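Local structure of glycerol-3-phosphate dehydrogenase [NAD(+)] 1 (Saccharomyces cerevisiae, 4FGW) at residues 45-50 with 94-99; 279-282 with 288-291; 128-133 with 166-171. The protein catalyses the NAD-dependent interconversion of dihydroxyacetone phosphate and sn-glycerol 3-phosphate, for the glycerol production that protects yeast under hyperosmotic stress. All blocks are in the same frame, centred on the assembly; numbering follows the deposited sequence.

Interaction 1: 45-50 with 94-99; sequences WGTTIA and KYLPGI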
loop_
_atom_site.group_PDB
_atom_site.type_symbol
_atom_site.label_atom_id
_atom_site.label_comp_id
_atom_site.label_asym_id
_atom_site.label_seq_id
_atom_site.Cartn_x
_atom_site.Cartn_y
_atom_site.Cartn_z
ATOM N N TRP A 45 8.783 -13.739 19.253
ATOM C CA TRP A 45 7.601 -14.128 18.514
ATOM C C TRP A 45 6.976 -15.410 19.040
ATOM O O TRP A 45 5.750 -15.505 19.104
ATOM C CB TRP A 45 7.934 -14.185 17.009
ATOM C CG TRP A 45 6.774 -14.136 16.044
ATOM C CD1 TRP A 45 6.730 -14.716 14.810
ATOM C CD2 TRP A 45 5.542 -13.407 16.186
ATOM N NE1 TRP A 45 5.542 -14.412 14.183
ATOM C CE2 TRP A 45 4.796 -13.610 15.004
ATOM C CE3 TRP A 45 4.983 -12.620 17.208
ATOM C CZ2 TRP A 45 3.527 -13.057 14.814
ATOM C CZ3 TRP A 45 3.737 -12.048 17.009
ATOM C CH2 TRP A 45 3.029 -12.257 15.819
ATOM N N GLY A 46 7.822 -16.354 19.451
ATOM C CA GLY A 46 7.424 -17.637 20.017
ATOM C C GLY A 46 6.584 -17.521 21.273
ATOM O O GLY A 46 5.530 -18.159 21.360
ATOM N N THR A 47 7.043 -16.703 22.251
ATOM C CA THR A 47 6.345 -16.471 23.527
ATOM C C THR A 47 5.041 -15.709 23.289
ATOM O O THR A 47 4.021 -16.028 23.904
ATOM C CB THR A 47 7.258 -15.752 24.535
ATOM O OG1 THR A 47 8.529 -16.387 24.551
ATOM C CG2 THR A 47 6.684 -15.726 25.940
ATOM N N THR A 48 5.087 -14.707 22.394
ATOM C CA THR A 48 3.951 -13.874 22.019
ATOM C C THR A 48 2.846 -14.724 21.380
ATOM O O THR A 48 1.705 -14.661 21.834
ATOM C CB THR A 48 4.418 -12.701 21.140
ATOM O OG1 THR A 48 5.468 -11.998 21.808
ATOM C CG2 THR A 48 3.296 -11.743 20.816
ATOM N N ILE A 49 3.191 -15.543 20.368
ATOM C CA ILE A 49 2.212 -16.404 19.712
ATOM C C ILE A 49 1.618 -17.456 20.653
ATOM O O ILE A 49 0.434 -17.771 20.544
ATOM C CB ILE A 49 2.674 -16.920 18.316
ATOM C CG1 ILE A 49 1.556 -16.778 17.267
ATOM C CG2 ILE A 49 3.230 -18.342 18.351
ATOM C CD1 ILE A 49 1.377 -15.376 16.693
ATOM N N ALA A 50 2.428 -17.931 21.622
ATOM C CA ALA A 50 2.039 -18.897 22.647
ATOM C C ALA A 50 1.058 -18.277 23.650
ATOM O O ALA A 50 0.195 -18.985 24.169
ATOM C CB ALA A 50 3.271 -19.408 23.361
ATOM N N LYS A 94 13.881 -13.002 29.920
ATOM C CA LYS A 94 14.952 -12.738 28.961
ATOM C C LYS A 94 14.453 -12.299 27.580
ATOM O O LYS A 94 14.954 -11.308 27.049
ATOM C CB LYS A 94 15.893 -13.955 28.844
ATOM C CG LYS A 94 17.197 -13.655 28.110
ATOM C CD LYS A 94 18.109 -14.861 28.018
ATOM C CE LYS A 94 19.292 -14.577 27.131
ATOM N NZ LYS A 94 20.194 -15.752 27.015
ATOM N N TYR A 95 13.498 -13.047 26.990
ATOM C CA TYR A 95 13.013 -12.803 25.631
ATOM C C TYR A 95 11.771 -11.930 25.459
ATOM O O TYR A 95 11.583 -11.370 24.379
ATOM C CB TYR A 95 12.941 -14.114 24.825
ATOM C CG TYR A 95 14.263 -14.856 24.796
ATOM C CD1 TYR A 95 14.525 -15.889 25.693
ATOM C CD2 TYR A 95 15.267 -14.496 23.902
ATOM C CE1 TYR A 95 15.753 -16.552 25.696
ATOM C CE2 TYR A 95 16.499 -15.153 23.894
ATOM C CZ TYR A 95 16.737 -16.182 24.791
ATOM O OH TYR A 95 17.947 -16.833 24.775
ATOM N N LEU A 96 10.939 -11.797 26.507
ATOM C CA LEU A 96 9.729 -10.964 26.475
ATOM C C LEU A 96 9.482 -10.342 27.878
ATOM O O LEU A 96 8.533 -10.730 28.567
ATOM C CB LEU A 96 8.528 -11.794 25.968
ATOM C CG LEU A 96 7.312 -11.036 25.431
ATOM C CD1 LEU A 96 7.579 -10.458 24.040
ATOM C CD2 LEU A 96 6.106 -11.946 25.372
ATOM N N PRO A 97 10.355 -9.403 28.339
ATOM C CA PRO A 97 10.177 -8.839 29.694
ATOM C C PRO A 97 8.967 -7.921 29.882
ATOM O O PRO A 97 8.589 -7.184 28.966
ATOM C CB PRO A 97 11.497 -8.109 29.945
ATOM C CG PRO A 97 11.954 -7.705 28.572
ATOM C CD PRO A 97 11.552 -8.836 27.675
ATOM N N GLY A 98 8.375 -7.993 31.075
ATOM C CA GLY A 98 7.220 -7.197 31.477
ATOM C C GLY A 98 5.871 -7.699 31.000
ATOM O O GLY A 98 4.848 -7.077 31.300
ATOM N N ILE A 99 5.849 -8.819 30.253
ATOM C CA ILE A 99 4.611 -9.384 29.711
ATOM C C ILE A 99 4.125 -10.561 30.532
ATOM O O ILE A 99 4.768 -11.611 30.555
ATOM C CB ILE A 99 4.700 -9.681 28.180
ATOM C CG1 ILE A 99 4.965 -8.392 27.344
ATOM C CG2 ILE A 99 3.479 -10.473 27.657
ATOM C CD1 ILE A 99 3.848 -7.266 27.352
#
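Leu96 reaches Thr47 and Thr48 because its first torsion, chi1 -160°, swings CG to the side remote from its backbone N, from where the two methyls fork over the first turns of helix 44-59. In Thr48 the first torsion (chi1 -54°) sets OG1 beside the backbone N, and both methyls of the fork close on this one oxygen: Leu96 CD1 lies 3.4 Å and Leu96 CD2 3.6 Å from Thr48 OG1. The two side chains cross at about a right angle. Against Thr47 the leucine slides past in the opposite direction, so that the contact is methyl on methyl, Leu96 CD2 to Thr47 CG2 at 3.9 Å. Here is a worked case of how a threonine methyl and an already bonded threonine hydroxyl can both border on leucine in a buried contact: no hydrogen bond crosses between the segments, and both hydroxyls bond to carbonyls four residues back, Thr47 OG1 to Gly43 O (with a weak bond from Asn92 ND2) and Thr48 OG1 to Asn44 O (with a weak second bond to Ala185 O). An alanine in place of Leu96 would remove both methyls and is likely to open a gap beside Thr48 OG1 and Thr47 CG2. Beyond the leucine the loop folds into a type II beta turn from Leu96 to Ile99, with Gly98 supplying the left-handed backbone such a turn needs at its third position. Trp45 and Gly46 belong to the probable NAD(+) site, so the leucine packs on the two residues that follow them. Around this point, Thr48 also leans on Val188 and Ala189 of helix 185-189, Thr47 and Ala50 touch Met70 of strand 67-71, and Trp45 and Ile49 rest on Leu179 of strand 175-180.

Interaction 2: 279-282 with 288-291; sequences FGQM and REET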
loop_
_atom_site.group_PDB
_atom_site.type_symbol
_atom_site.label_atom_id
_atom_site.label_comp_id
_atom_site.label_asym_id
_atom_site.label_seq_id
_atom_site.Cartn_x
_atom_site.Cartn_y
_atom_site.Cartn_z
ATOM N N PHE A 279 6.444 -12.480 -9.195
ATOM C CA PHE A 279 7.348 -13.507 -8.678
ATOM C C PHE A 279 6.564 -14.706 -8.154
ATOM O O PHE A 279 6.915 -15.849 -8.461
ATOM C CB PHE A 279 8.281 -12.939 -7.589
ATOM C CG PHE A 279 9.425 -13.853 -7.208
ATOM C CD1 PHE A 279 10.681 -13.693 -7.776
ATOM C CD2 PHE A 279 9.241 -14.885 -6.291
ATOM C CE1 PHE A 279 11.732 -14.551 -7.438
ATOM C CE2 PHE A 279 10.290 -15.743 -5.958
ATOM C CZ PHE A 279 11.530 -15.565 -6.527
ATOM N N GLY A 280 5.542 -14.431 -7.345
ATOM C CA GLY A 280 4.687 -15.458 -6.768
ATOM C C GLY A 280 4.024 -16.336 -7.809
ATOM O O GLY A 280 4.139 -17.556 -7.749
ATOM N N GLN A 281 3.371 -15.717 -8.796
ATOM C CA GLN A 281 2.649 -16.423 -9.855
ATOM C C GLN A 281 3.532 -17.118 -10.881
ATOM O O GLN A 281 3.082 -18.070 -11.525
ATOM C CB GLN A 281 1.635 -15.497 -10.520
ATOM C CG GLN A 281 0.608 -14.959 -9.533
ATOM C CD GLN A 281 -0.545 -14.335 -10.242
ATOM O OE1 GLN A 281 -0.393 -13.367 -11.000
ATOM N NE2 GLN A 281 -1.728 -14.879 -10.003
ATOM N N MET A 282 4.782 -16.652 -11.031
ATOM C CA MET A 282 5.762 -17.241 -11.943
ATOM C C MET A 282 6.357 -18.518 -11.336
ATOM O O MET A 282 6.498 -19.514 -12.042
ATOM C CB MET A 282 6.878 -16.225 -12.248
ATOM C CG MET A 282 7.781 -16.619 -13.399
ATOM S SD MET A 282 9.085 -15.402 -13.713
ATOM C CE MET A 282 8.132 -14.080 -14.497
ATOM N N ARG A 288 -2.618 -16.949 -5.492
ATOM C CA ARG A 288 -3.677 -16.054 -5.934
ATOM C C ARG A 288 -3.188 -14.622 -5.853
ATOM O O ARG A 288 -2.563 -14.257 -4.860
ATOM C CB ARG A 288 -4.925 -16.250 -5.057
ATOM C CG ARG A 288 -5.500 -17.666 -5.128
ATOM C CD ARG A 288 -6.790 -17.814 -4.351
ATOM N NE ARG A 288 -7.918 -17.183 -5.038
ATOM C CZ ARG A 288 -8.666 -16.214 -4.521
ATOM N NH1 ARG A 288 -8.424 -15.757 -3.296
ATOM N NH2 ARG A 288 -9.671 -15.701 -5.218
ATOM N N GLU A 289 -3.471 -13.804 -6.892
ATOM C CA GLU A 289 -3.125 -12.372 -6.933
ATOM C C GLU A 289 -3.725 -11.658 -5.728
ATOM O O GLU A 289 -3.080 -10.788 -5.151
ATOM C CB GLU A 289 -3.675 -11.714 -8.208
ATOM C CG GLU A 289 -2.771 -11.844 -9.411
ATOM C CD GLU A 289 -3.095 -10.958 -10.601
ATOM O OE1 GLU A 289 -3.040 -9.714 -10.457
ATOM O OE2 GLU A 289 -3.331 -11.515 -11.698
ATOM N N GLU A 290 -4.957 -12.063 -5.350
ATOM C CA GLU A 290 -5.785 -11.572 -4.253
ATOM C C GLU A 290 -5.042 -11.495 -2.938
ATOM O O GLU A 290 -5.133 -10.486 -2.251
ATOM C CB GLU A 290 -7.052 -12.440 -4.108
ATOM C CG GLU A 290 -8.113 -12.176 -5.168
ATOM C CD GLU A 290 -7.936 -12.855 -6.517
ATOM O OE1 GLU A 290 -8.833 -12.684 -7.373
ATOM O OE2 GLU A 290 -6.918 -13.559 -6.722
ATOM N N THR A 291 -4.270 -12.539 -2.615
ATOM C CA THR A 291 -3.461 -12.670 -1.402
ATOM C C THR A 291 -2.547 -11.461 -1.193
ATOM O O THR A 291 -2.469 -10.931 -0.085
ATOM C CB THR A 291 -2.658 -13.992 -1.487
ATOM O OG1 THR A 291 -3.566 -15.067 -1.729
ATOM C CG2 THR A 291 -1.839 -14.274 -0.245
#
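Arg288, which comes no nearer to Gln281 than 4.4 Å, from its C to Gln281 NE2, shares a polar anchor with Thr291: OD2 of Asp234 is gripped both by the backbone N of Arg288 and by OG1 of Thr291, tying the start of this segment to Asp234. Thr291 N also makes a weak bond to Arg288 O at 3.3 Å. The contact with helix 261-283 is of another kind, an amide laid against an aliphatic carbon. Gln281 CG stands opposite its carbonyl carbon (chi1 -60°), and the extended chain beyond carries the amide to Glu289 CG, which sits 3.2 Å from Gln281 OE1 and 3.3 Å from Gln281 NE2, tilted out of the amide plane. The side chains cross at about a right angle, with amide and carboxylate planes 72° apart. Gln281 OE1 approaches Glu289 OE2 to 3.5 Å, oxygen to oxygen and not a hydrogen bond. The hydrogen bonds are made elsewhere: a weak one from Gln281 NE2 to Ser287 O, and one between Glu289 OE1 and Tyr293 OH of the second subunit. The example illustrates a surface contact that leans on hydrocarbon while bonding partly across the dimer interface. It closes the short connection between successive helices 261-283 and 289-294, both of which pack on helix 235-257, through Phe279 on Leu244 and Thr291 on Ile238.

Interaction 3: 128-133 with 166-171; sequences QFLPRI and SYITEE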
loop_
_atom_site.group_PDB
_atom_site.type_symbol
_atom_site.label_atom_id
_atom_site.label_comp_id
_atom_site.label_asym_id
_atom_site.label_seq_id
_atom_site.Cartn_x
_atom_site.Cartn_y
_atom_site.Cartn_z
ATOM N N GLN A 128 17.538 -20.500 11.046
ATOM C CA GLN A 128 18.760 -21.288 11.236
ATOM C C GLN A 128 18.565 -22.505 12.162
ATOM O O GLN A 128 19.375 -23.436 12.119
ATOM C CB GLN A 128 19.936 -20.400 11.702
ATOM C CG GLN A 128 19.741 -19.696 13.051
ATOM C CD GLN A 128 19.171 -18.293 12.950
ATOM O OE1 GLN A 128 18.381 -17.950 12.054
ATOM N NE2 GLN A 128 19.529 -17.457 13.915
ATOM N N PHE A 129 17.514 -22.516 12.980
ATOM C CA PHE A 129 17.202 -23.632 13.877
ATOM C C PHE A 129 16.181 -24.624 13.366
ATOM O O PHE A 129 15.905 -25.605 14.008
ATOM C CB PHE A 129 16.638 -23.143 15.186
ATOM C CG PHE A 129 17.457 -22.128 15.853
ATOM C CD1 PHE A 129 17.021 -21.537 16.996
ATOM C CD2 PHE A 129 18.659 -21.763 15.352
ATOM C CE1 PHE A 129 17.763 -20.603 17.618
ATOM C CE2 PHE A 129 19.403 -20.830 15.984
ATOM C CZ PHE A 129 18.951 -20.249 17.111
ATOM N N LEU A 130 15.572 -24.335 12.243
ATOM C CA LEU A 130 14.604 -25.233 11.611
ATOM C C LEU A 130 15.202 -26.610 11.260
ATOM O O LEU A 130 14.586 -27.607 11.642
ATOM C CB LEU A 130 13.892 -24.580 10.413
ATOM C CG LEU A 130 12.621 -25.287 9.914
ATOM C CD1 LEU A 130 11.510 -25.248 10.962
ATOM C CD2 LEU A 130 12.133 -24.663 8.633
ATOM N N PRO A 131 16.406 -26.719 10.626
ATOM C CA PRO A 131 16.976 -28.056 10.367
ATOM C C PRO A 131 17.244 -28.879 11.635
ATOM O O PRO A 131 17.113 -30.100 11.580
ATOM C CB PRO A 131 18.283 -27.749 9.621
ATOM C CG PRO A 131 18.068 -26.391 9.030
ATOM C CD PRO A 131 17.292 -25.665 10.085
ATOM N N ARG A 132 17.600 -28.221 12.770
ATOM C CA ARG A 132 17.853 -28.884 14.058
ATOM C C ARG A 132 16.565 -29.479 14.632
ATOM O O ARG A 132 16.535 -30.666 14.975
ATOM C CB ARG A 132 18.496 -27.924 15.085
ATOM C CG ARG A 132 18.655 -28.571 16.455
ATOM C CD ARG A 132 19.149 -27.670 17.552
ATOM N NE ARG A 132 19.124 -28.399 18.820
ATOM C CZ ARG A 132 19.988 -28.225 19.815
ATOM N NH1 ARG A 132 20.962 -27.328 19.709
ATOM N NH2 ARG A 132 19.884 -28.943 20.927
ATOM N N ILE A 133 15.525 -28.629 14.758
ATOM C CA ILE A 133 14.198 -28.950 15.288
ATOM C C ILE A 133 13.542 -30.098 14.510
ATOM O O ILE A 133 13.036 -31.035 15.130
ATOM C CB ILE A 133 13.324 -27.646 15.423
ATOM C CG1 ILE A 133 13.499 -26.992 16.811
ATOM C CG2 ILE A 133 11.841 -27.891 15.170
ATOM C CD1 ILE A 133 14.886 -26.338 17.144
ATOM N N SER A 166 7.007 -26.137 3.563
ATOM C CA SER A 166 7.198 -27.321 2.720
ATOM C C SER A 166 8.366 -28.163 3.223
ATOM O O SER A 166 8.312 -29.390 3.114
ATOM C CB SER A 166 7.420 -26.936 1.262
ATOM O OG SER A 166 6.254 -26.393 0.666
ATOM N N TYR A 167 9.414 -27.506 3.786
ATOM C CA TYR A 167 10.576 -28.181 4.370
ATOM C C TYR A 167 10.090 -29.004 5.564
ATOM O O TYR A 167 10.457 -30.173 5.679
ATOM C CB TYR A 167 11.661 -27.163 4.797
ATOM C CG TYR A 167 12.886 -27.789 5.440
ATOM C CD1 TYR A 167 13.895 -28.353 4.664
ATOM C CD2 TYR A 167 13.040 -27.809 6.826
ATOM C CE1 TYR A 167 15.022 -28.932 5.251
ATOM C CE2 TYR A 167 14.166 -28.386 7.424
ATOM C CZ TYR A 167 15.158 -28.937 6.632
ATOM O OH TYR A 167 16.266 -29.510 7.213
ATOM N N ILE A 168 9.227 -28.404 6.418
ATOM C CA ILE A 168 8.621 -29.047 7.593
ATOM C C ILE A 168 7.820 -30.293 7.159
ATOM O O ILE A 168 8.002 -31.363 7.737
ATOM C CB ILE A 168 7.781 -28.029 8.426
ATOM C CG1 ILE A 168 8.698 -26.987 9.108
ATOM C CG2 ILE A 168 6.861 -28.738 9.451
ATOM C CD1 ILE A 168 8.010 -25.710 9.632
ATOM N N THR A 169 6.981 -30.153 6.114
ATOM C CA THR A 169 6.170 -31.232 5.550
ATOM C C THR A 169 7.053 -32.345 4.994
ATOM O O THR A 169 6.806 -33.514 5.295
ATOM C CB THR A 169 5.153 -30.665 4.536
ATOM O OG1 THR A 169 4.269 -29.777 5.229
ATOM C CG2 THR A 169 4.326 -31.749 3.854
ATOM N N GLU A 170 8.098 -31.995 4.222
ATOM C CA GLU A 170 8.975 -33.026 3.671
ATOM C C GLU A 170 9.913 -33.696 4.689
ATOM O O GLU A 170 10.344 -34.824 4.452
ATOM C CB GLU A 170 9.653 -32.602 2.354
ATOM C CG GLU A 170 10.793 -31.603 2.471
ATOM C CD GLU A 170 11.801 -31.713 1.342
ATOM O OE1 GLU A 170 11.930 -30.740 0.566
ATOM O OE2 GLU A 170 12.441 -32.784 1.215
ATOM N N GLU A 171 10.179 -33.031 5.839
ATOM C CA GLU A 171 11.022 -33.591 6.906
ATOM C C GLU A 171 10.198 -34.305 7.983
ATOM O O GLU A 171 10.720 -35.198 8.638
ATOM C CB GLU A 171 11.915 -32.513 7.565
ATOM C CG GLU A 171 12.989 -31.905 6.673
ATOM C CD GLU A 171 14.046 -32.835 6.114
ATOM O OE1 GLU A 171 14.176 -32.888 4.870
ATOM O OE2 GLU A 171 14.765 -33.481 6.909
#
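Leu130 packs against both Tyr167 and Ile168, and these carbons form the dense half of the contact between helices 130-137 and 164-172, with Leu130 and Ile168 buried. Its CD1 rests on the end of the isoleucine, with Leu130 CD1 3.8 Å from Ile168 CD1 and equally near Ile168 CG1, the two side chains crossing at about a right angle. Its other methyl serves the tyrosine: Leu130 CD2 comes obliquely to the ring, 3.7 Å from Tyr167 CD2, as the side chains slide past each other in opposite directions. The tyrosine owes its reach to a first torsion of 179°, which carries CG away from the backbone N and sends the ring across to the facing helix. Toward solvent the packing thins. There the exposed Pro131 meets the hydroxyl end of the tyrosine, Pro131 CA lying 3.5 Å and Pro131 CB 3.6 Å from Tyr167 OH, a touch of carbon on a hydroxyl with no hydrogen bond between the segments. One face of the ring is also covered from its own helix, for Glu171, one turn on, lays its CG over the centre, 3.6 Å above the plane. As a worked example, the pair shows side-by-side packing of two crossover helices in a Rossmann-type domain: leucine against isoleucine next to the sheet, tyrosine against proline farther out. Phe129, next to Leu130 in the chain, is a probable NAD(+) contact. Beneath the contact, Ile168 presses on Phe123 of strand 120-123 and Cys176 of strand 175-180, Ile133 also meets Phe123, and Cys134 of helix 130-137 fills in against Tyr167 and Ile168.

How the interactions relate
Followed from the N terminus, the three contacts come in series, none nested in or crossing another. Interaction 1 closes first, bringing the loop before strand 105-108 back to helix 44-59 at the start of the Rossmann-type domain. Interaction 3 follows in the same domain, closing a loop of about 30 residues and joining the helices that precede and follow strand 146-149 in the chain; its centre is about 22 Å from that of interaction 1. Interaction 2 comes last, closing a tight loop between consecutive helices of the C-terminal helical region, beside the second subunit. It lies across the chain's centre from interaction 1, with about 33 Å between their centres, and no two contacts touch.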